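Local coordinates for protein alpha-galacturonidase (Bacillus subtilis, PDB 3FEF) that hydrolyses alpha-1,4-linked galacturonides, releasing alpha-D-galacturonate, as a glycosidase that depends on NAD and manganese, at residues E44-N49 with Y63-T68; E171-Q176 with S324-V329. One frame throughout, in Å; residues are numbered along the deposited sequence.

Interaction 1: E44-N49 with Y63-T68; sequences EAAQKN and YEAVST
Q47 and A65 bring helix 43-53 and strand 61-66 nearest each other, their CA atoms 5.2 Å apart, with no hydrogen bond linking the two segments. The methyl of A65 does most of the touching. It points at the helix and meets the backbone between two residues, with A65 CB 3.8 Å from A46 C. The same methyl lies 3.8 Å from Q47 N, so the peptide group itself forms the surface on which it rests. Beside this, A46 turns its own methyl toward the strand, and A46 CB stands 4.0 Å from A65 CB. The CA-CB bond of Q47 points away from the strand, yet Q47 CB still comes to 4.5 Å from A65 CB, at the outer margin of the contact.

On the side turned from the strand, K48 runs out extended, chi2 to chi4 all near 180°, which carries K48 NZ to within 3.5 Å of E44 OE2 in a salt bridge one turn back; E310 of helix 295-314 is its second acidic partner. N49 bonds to the backbone of G13 and S15 and to R20. E50 accepts a hydrogen bond from the backbone N of A65.

This is packing inside a beta-alpha-beta unit of the Rossmann fold, in a region assigned by similarity to NAD(+) binding. Small methyls bring the helix close to the outermost strand of the chain's sheet; between 44-49 and 63-68 the contact is van der Waals, and the polar link from this helix to the strand comes from E50, just beyond.

Interaction 2: E171-Q176 with S324-V329; sequences EVFGTQ and SGEEGV
F173 sets its ring beside the backbone N, with CG anti to the carbonyl carbon (chi1 -55°), and thereby directs it at the loop of 324-329; chi1 of E327 (-61°) brings its CG to the ring, and a bend at chi2 turns the carboxylate aside. The tightest approach is F173 CZ to E327 CG, 3.4 Å, reached obliquely. The carboxylate of E327 stands 70° from the ring plane and is engaged by R194 through one oxygen and by N330 through the other. R194 also makes a cation-pi interaction with F173, so one guanidinium serves both the ring and the acid.

E326 comes in differently. Its CB points away from the helix, but the bent chain returns its end, and E326 OE1 lies 3.9 Å from F173 CE2 at the ring edge, near the plane, where the C-H groups carry slight positive charge. F173 CD2 is 3.8 Å from G325 O. An ST turn shapes the loop here: the backbone N of E326 donates to S324 OG at 2.9 Å. G325, just between, takes a positive phi.

An alanine in place of F173 would probably open a gap beside E327 CG and deprive R194 of its cation-pi partner.

E326 also makes a weak hydrogen bond to H170, proposed by similarity as the proton donor, and touches W18 of the probable NAD(+) site. The ring therefore joins the N-terminal part of helix 171-187 to an acidic loop bordering the active site, mainly by van der Waals contact with E327, with a long edge approach from E326 and R194 bridging ring and acid from outside.

Interaction 1 closes along the chain before interaction 2 opens; their centres lie 26 Å apart and their nearest atoms about 8 Å. Interaction 1 sits at one margin of the six-stranded parallel sheet, whose outermost strands within this chain are 61-66 and 164-167. Helix 171-187 of interaction 2 follows strand 164-167, and its partner, 324-329, belongs to the C-terminal domain of the glycosyl hydrolase 4 family. One contact is thus local to the Rossmann unit, the other ties it to the C-terminal part near the magnesium ion. Helix 18-28 touches both, through N49 and Y63 in interaction 1, and through S324, E326 and V329 in interaction 2.

Interaction 1: E44-N49 with Y63-T68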
ATOM      1  N   GLU A  44      44.965 -17.666   9.848  1.00 35.17           N
ATOM      2  CA  GLU A  44      45.874 -17.496  10.967  1.00 37.99           C
ATOM      3  C   GLU A  44      45.163 -16.807  12.118  1.00 35.90           C
ATOM      4  O   GLU A  44      45.337 -17.174  13.273  1.00 32.58           O
ATOM      5  CB  GLU A  44      47.087 -16.670  10.549  1.00 39.45           C
ATOM      6  CG  GLU A  44      48.191 -16.663  11.571  1.00 43.66           C
ATOM      7  CD  GLU A  44      49.323 -15.719  11.201  1.00 47.60           C
ATOM      8  OE1 GLU A  44      49.287 -15.126  10.101  1.00 50.23           O
ATOM      9  OE2 GLU A  44      50.252 -15.568  12.018  1.00 50.78           O
ATOM     10  N   ALA A  45      44.364 -15.796  11.800  1.00 34.37           N
ATOM     11  CA  ALA A  45      43.627 -15.089  12.846  1.00 33.17           C
ATOM     12  C   ALA A  45      42.540 -15.992  13.434  1.00 32.04           C
ATOM     13  O   ALA A  45      42.323 -16.010  14.644  1.00 32.62           O
ATOM     14  CB  ALA A  45      43.025 -13.793  12.293  1.00 31.90           C
ATOM     15  N   ALA A  46      41.855 -16.749  12.587  1.00 28.04           N
ATOM     16  CA  ALA A  46      40.795 -17.611  13.087  1.00 29.14           C
ATOM     17  C   ALA A  46      41.400 -18.648  14.033  1.00 31.82           C
ATOM     18  O   ALA A  46      40.826 -18.962  15.070  1.00 30.24           O
ATOM     19  CB  ALA A  46      40.056 -18.287  11.932  1.00 27.22           C
ATOM     20  N   GLN A  47      42.569 -19.166  13.665  0.50 32.56           N
ATOM     21  CA  GLN A  47      43.240 -20.200  14.453  0.50 34.50           C
ATOM     22  C   GLN A  47      43.585 -19.679  15.845  0.50 33.58           C
ATOM     23  O   GLN A  47      43.448 -20.385  16.843  0.50 33.05           O
ATOM     24  CB  GLN A  47      44.503 -20.689  13.728  0.50 36.06           C
ATOM     25  CG  GLN A  47      45.084 -21.995  14.271  0.50 38.14           C
ATOM     26  CD  GLN A  47      46.262 -22.501  13.450  0.50 38.81           C
ATOM     27  OE1 GLN A  47      47.099 -21.721  12.996  0.50 39.26           O
ATOM     28  NE2 GLN A  47      46.331 -23.812  13.261  0.50 40.43           N
ATOM     29  N   LYS A  48      44.025 -18.432  15.903  1.00 33.47           N
ATOM     30  CA  LYS A  48      44.316 -17.784  17.171  1.00 36.47           C
ATOM     31  C   LYS A  48      43.075 -17.557  18.050  1.00 36.61           C
ATOM     32  O   LYS A  48      43.127 -17.740  19.266  1.00 36.97           O
ATOM     33  CB  LYS A  48      45.051 -16.473  16.922  1.00 37.07           C
ATOM     34  CG  LYS A  48      46.477 -16.689  16.433  1.00 38.92           C
ATOM     35  CD  LYS A  48      47.121 -15.380  16.052  1.00 41.88           C
ATOM     36  CE  LYS A  48      48.483 -15.620  15.424  1.00 43.24           C
ATOM     37  NZ  LYS A  48      49.157 -14.332  15.132  1.00 45.26           N
ATOM     38  N   ASN A  49      41.969 -17.148  17.444  1.00 32.75           N
ATOM     39  CA  ASN A  49      40.712 -17.083  18.175  1.00 32.39           C
ATOM     40  C   ASN A  49      40.259 -18.461  18.631  1.00 30.86           C
ATOM     41  O   ASN A  49      39.568 -18.604  19.641  1.00 30.29           O
ATOM     42  CB  ASN A  49      39.625 -16.435  17.322  1.00 31.79           C
ATOM     43  CG  ASN A  49      39.604 -14.937  17.466  1.00 33.00           C
ATOM     44  OD1 ASN A  49      40.085 -14.407  18.461  1.00 32.62           O
ATOM     45  ND2 ASN A  49      39.049 -14.240  16.474  1.00 30.89           N
ATOM     46  N   TYR A  63      35.634 -24.329  20.244  1.00 31.58           N
ATOM     47  CA  TYR A  63      35.910 -23.537  19.067  1.00 32.48           C
ATOM     48  C   TYR A  63      36.763 -24.326  18.095  1.00 33.42           C
ATOM     49  O   TYR A  63      37.640 -25.059  18.508  1.00 33.68           O
ATOM     50  CB  TYR A  63      36.648 -22.268  19.470  1.00 32.99           C
ATOM     51  CG  TYR A  63      35.786 -21.319  20.255  1.00 33.02           C
ATOM     52  CD1 TYR A  63      35.595 -21.492  21.629  1.00 32.86           C
ATOM     53  CD2 TYR A  63      35.135 -20.262  19.624  1.00 31.29           C
ATOM     54  CE1 TYR A  63      34.804 -20.622  22.346  1.00 32.59           C
ATOM     55  CE2 TYR A  63      34.334 -19.389  20.341  1.00 33.51           C
ATOM     56  CZ  TYR A  63      34.174 -19.577  21.693  1.00 32.66           C
ATOM     57  OH  TYR A  63      33.386 -18.706  22.395  1.00 37.16           O
ATOM     58  N   GLU A  64      36.480 -24.174  16.806  1.00 34.40           N
ATOM     59  CA  GLU A  64      37.279 -24.783  15.756  1.00 34.48           C
ATOM     60  C   GLU A  64      37.429 -23.818  14.565  1.00 32.60           C
ATOM     61  O   GLU A  64      36.430 -23.436  13.939  1.00 34.53           O
ATOM     62  CB  GLU A  64      36.624 -26.098  15.303  1.00 36.08           C
ATOM     63  CG  GLU A  64      37.530 -26.998  14.464  1.00 42.90           C
ATOM     64  CD  GLU A  64      36.766 -27.944  13.522  1.00 47.48           C
ATOM     65  OE1 GLU A  64      35.529 -28.117  13.678  1.00 47.54           O
ATOM     66  OE2 GLU A  64      37.414 -28.513  12.607  1.00 49.89           O
ATOM     67  N   ALA A  65      38.663 -23.432  14.235  1.00 31.14           N
ATOM     68  CA  ALA A  65      38.930 -22.723  12.971  1.00 30.27           C
ATOM     69  C   ALA A  65      38.754 -23.654  11.771  1.00 32.02           C
ATOM     70  O   ALA A  65      39.373 -24.705  11.711  1.00 31.61           O
ATOM     71  CB  ALA A  65      40.325 -22.151  12.971  1.00 29.40           C
ATOM     72  N   VAL A  66      37.909 -23.272  10.820  1.00 35.11           N
ATOM     73  CA  VAL A  66      37.651 -24.097   9.635  1.00 35.05           C
ATOM     74  C   VAL A  66      38.016 -23.334   8.364  1.00 37.41           C
ATOM     75  O   VAL A  66      38.055 -22.100   8.357  1.00 39.41           O
ATOM     76  CB  VAL A  66      36.172 -24.552   9.551  1.00 35.50           C
ATOM     77  CG1 VAL A  66      35.796 -25.409  10.759  1.00 33.92           C
ATOM     78  CG2 VAL A  66      35.259 -23.342   9.429  1.00 35.92           C
ATOM     79  N   SER A  67      38.258 -24.069   7.284  1.00 38.64           N
ATOM     80  CA  SER A  67      38.911 -23.511   6.105  1.00 41.51           C
ATOM     81  C   SER A  67      37.959 -23.009   5.036  1.00 41.24           C
ATOM     82  O   SER A  67      38.379 -22.283   4.146  1.00 43.76           O
ATOM     83  CB  SER A  67      39.838 -24.549   5.477  1.00 42.16           C
ATOM     84  OG  SER A  67      39.118 -25.752   5.252  1.00 45.89           O
ATOM     85  N   THR A  68      36.689 -23.398   5.107  1.00 40.11           N
ATOM     86  CA  THR A  68      35.729 -22.953   4.102  1.00 37.57           C
ATOM     87  C   THR A  68      34.361 -22.605   4.696  1.00 36.83           C
ATOM     88  O   THR A  68      34.015 -23.083   5.779  1.00 37.26           O
ATOM     89  CB  THR A  68      35.531 -24.027   3.027  1.00 36.65           C
ATOM     90  OG1 THR A  68      34.956 -25.177   3.636  1.00 36.07           O
ATOM     91  CG2 THR A  68      36.865 -24.400   2.366  1.00 36.27           C
TER

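Interaction 2: E171-Q176 with S324-V329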
ATOM      1  N   GLU A 171      24.862   1.214  18.971  1.00 26.38           N
ATOM      2  CA  GLU A 171      24.777   2.657  19.145  1.00 27.43           C
ATOM      3  C   GLU A 171      23.639   3.070  20.080  1.00 27.34           C
ATOM      4  O   GLU A 171      23.810   3.943  20.927  1.00 27.53           O
ATOM      5  CB  GLU A 171      24.643   3.367  17.795  1.00 29.19           C
ATOM      6  CG  GLU A 171      25.974   3.519  17.068  1.00 35.44           C
ATOM      7  CD  GLU A 171      27.078   4.037  17.984  1.00 34.80           C
ATOM      8  OE1 GLU A 171      27.044   5.227  18.366  1.00 36.98           O
ATOM      9  OE2 GLU A 171      27.974   3.247  18.329  1.00 35.69           O
ATOM     10  N   VAL A 172      22.475   2.444  19.936  1.00 24.23           N
ATOM     11  CA  VAL A 172      21.349   2.831  20.757  1.00 24.48           C
ATOM     12  C   VAL A 172      21.664   2.606  22.251  1.00 27.45           C
ATOM     13  O   VAL A 172      21.179   3.340  23.102  1.00 25.84           O
ATOM     14  CB  VAL A 172      20.066   2.107  20.342  1.00 22.63           C
ATOM     15  CG1 VAL A 172      18.929   2.482  21.274  1.00 22.92           C
ATOM     16  CG2 VAL A 172      19.700   2.429  18.875  1.00 24.99           C
ATOM     17  N   PHE A 173      22.497   1.615  22.571  1.00 27.79           N
ATOM     18  CA  PHE A 173      22.816   1.371  23.979  1.00 28.52           C
ATOM     19  C   PHE A 173      23.477   2.586  24.608  1.00 26.99           C
ATOM     20  O   PHE A 173      23.228   2.904  25.774  1.00 27.43           O
ATOM     21  CB  PHE A 173      23.682   0.113  24.161  1.00 28.54           C
ATOM     22  CG  PHE A 173      23.084  -1.119  23.546  1.00 28.79           C
ATOM     23  CD1 PHE A 173      21.704  -1.244  23.413  1.00 27.60           C
ATOM     24  CD2 PHE A 173      23.901  -2.152  23.091  1.00 30.03           C
ATOM     25  CE1 PHE A 173      21.144  -2.365  22.823  1.00 27.82           C
ATOM     26  CE2 PHE A 173      23.357  -3.282  22.502  1.00 29.15           C
ATOM     27  CZ  PHE A 173      21.971  -3.393  22.365  1.00 29.72           C
ATOM     28  N   GLY A 174      24.313   3.272  23.832  1.00 27.45           N
ATOM     29  CA  GLY A 174      25.034   4.448  24.327  1.00 24.19           C
ATOM     30  C   GLY A 174      24.109   5.610  24.636  1.00 26.03           C
ATOM     31  O   GLY A 174      24.385   6.419  25.516  1.00 27.42           O
ATOM     32  N   THR A 175      23.001   5.706  23.913  1.00 23.10           N
ATOM     33  CA  THR A 175      22.040   6.753  24.195  1.00 22.84           C
ATOM     34  C   THR A 175      21.196   6.405  25.409  1.00 21.76           C
ATOM     35  O   THR A 175      20.843   7.274  26.199  1.00 21.72           O
ATOM     36  CB  THR A 175      21.146   7.059  22.979  1.00 23.45           C
ATOM     37  OG1 THR A 175      21.999   7.449  21.893  1.00 26.77           O
ATOM     38  CG2 THR A 175      20.228   8.220  23.307  1.00 19.23           C
ATOM     39  N   GLN A 176      20.888   5.124  25.560  1.00 18.08           N
ATOM     40  CA  GLN A 176      20.243   4.672  26.766  1.00 21.76           C
ATOM     41  C   GLN A 176      21.093   4.949  28.019  1.00 22.64           C
ATOM     42  O   GLN A 176      20.563   5.353  29.045  1.00 22.85           O
ATOM     43  CB  GLN A 176      19.927   3.193  26.654  1.00 22.37           C
ATOM     44  CG  GLN A 176      18.642   2.921  25.911  1.00 23.44           C
ATOM     45  CD  GLN A 176      18.419   1.448  25.728  1.00 25.31           C
ATOM     46  OE1 GLN A 176      19.185   0.787  25.032  1.00 26.15           O
ATOM     47  NE2 GLN A 176      17.366   0.917  26.352  1.00 24.89           N
ATOM     48  N   SER A 324      29.920  -8.319  27.861  1.00 42.19           N
ATOM     49  CA  SER A 324      30.398  -7.322  26.894  1.00 41.93           C
ATOM     50  C   SER A 324      29.534  -6.062  26.830  1.00 41.12           C
ATOM     51  O   SER A 324      29.987  -5.013  26.377  1.00 41.91           O
ATOM     52  CB  SER A 324      30.475  -7.934  25.493  1.00 41.89           C
ATOM     53  OG  SER A 324      29.167  -8.176  24.993  1.00 41.06           O
ATOM     54  N   GLY A 325      28.285  -6.161  27.260  1.00 40.09           N
ATOM     55  CA  GLY A 325      27.345  -5.074  27.021  1.00 39.17           C
ATOM     56  C   GLY A 325      26.571  -5.278  25.727  1.00 39.00           C
ATOM     57  O   GLY A 325      25.630  -4.547  25.443  1.00 38.84           O
ATOM     58  N   GLU A 326      26.956  -6.279  24.940  1.00 39.19           N
ATOM     59  CA  GLU A 326      26.258  -6.573  23.674  1.00 38.16           C
ATOM     60  C   GLU A 326      25.054  -7.473  23.926  1.00 33.90           C
ATOM     61  O   GLU A 326      24.971  -8.088  24.972  1.00 33.26           O
ATOM     62  CB  GLU A 326      27.212  -7.228  22.673  1.00 37.25           C
ATOM     63  CG  GLU A 326      28.405  -6.350  22.313  1.00 42.28           C
ATOM     64  CD  GLU A 326      27.995  -4.967  21.793  1.00 43.73           C
ATOM     65  OE1 GLU A 326      26.812  -4.779  21.429  1.00 41.73           O
ATOM     66  OE2 GLU A 326      28.864  -4.065  21.749  1.00 46.43           O
ATOM     67  N   GLU A 327      24.133  -7.559  22.970  1.00 34.19           N
ATOM     68  CA  GLU A 327      22.948  -8.423  23.113  1.00 33.66           C
ATOM     69  C   GLU A 327      23.005  -9.693  22.244  1.00 32.17           C
ATOM     70  O   GLU A 327      22.103 -10.544  22.296  1.00 32.17           O
ATOM     71  CB  GLU A 327      21.658  -7.639  22.826  1.00 36.06           C
ATOM     72  CG  GLU A 327      21.404  -6.458  23.767  1.00 41.62           C
ATOM     73  CD  GLU A 327      20.719  -6.850  25.087  1.00 43.79           C
ATOM     74  OE1 GLU A 327      20.674  -8.049  25.431  1.00 42.96           O
ATOM     75  OE2 GLU A 327      20.218  -5.940  25.789  1.00 46.25           O
ATOM     76  N   GLY A 328      24.067  -9.830  21.462  1.00 27.22           N
ATOM     77  CA  GLY A 328      24.208 -10.983  20.577  1.00 26.68           C
ATOM     78  C   GLY A 328      23.790 -12.294  21.210  1.00 27.14           C
ATOM     79  O   GLY A 328      22.876 -12.985  20.729  1.00 27.92           O
ATOM     80  N   VAL A 329      24.458 -12.644  22.300  1.00 27.32           N
ATOM     81  CA  VAL A 329      24.191 -13.905  22.988  1.00 26.46           C
ATOM     82  C   VAL A 329      22.808 -13.994  23.636  1.00 24.91           C
ATOM     83  O   VAL A 329      22.186 -15.061  23.653  1.00 24.44           O
ATOM     84  CB  VAL A 329      25.277 -14.170  24.012  1.00 28.21           C
ATOM     85  CG1 VAL A 329      24.909 -15.371  24.891  1.00 27.40           C
ATOM     86  CG2 VAL A 329      26.605 -14.389  23.280  1.00 28.76           C
TER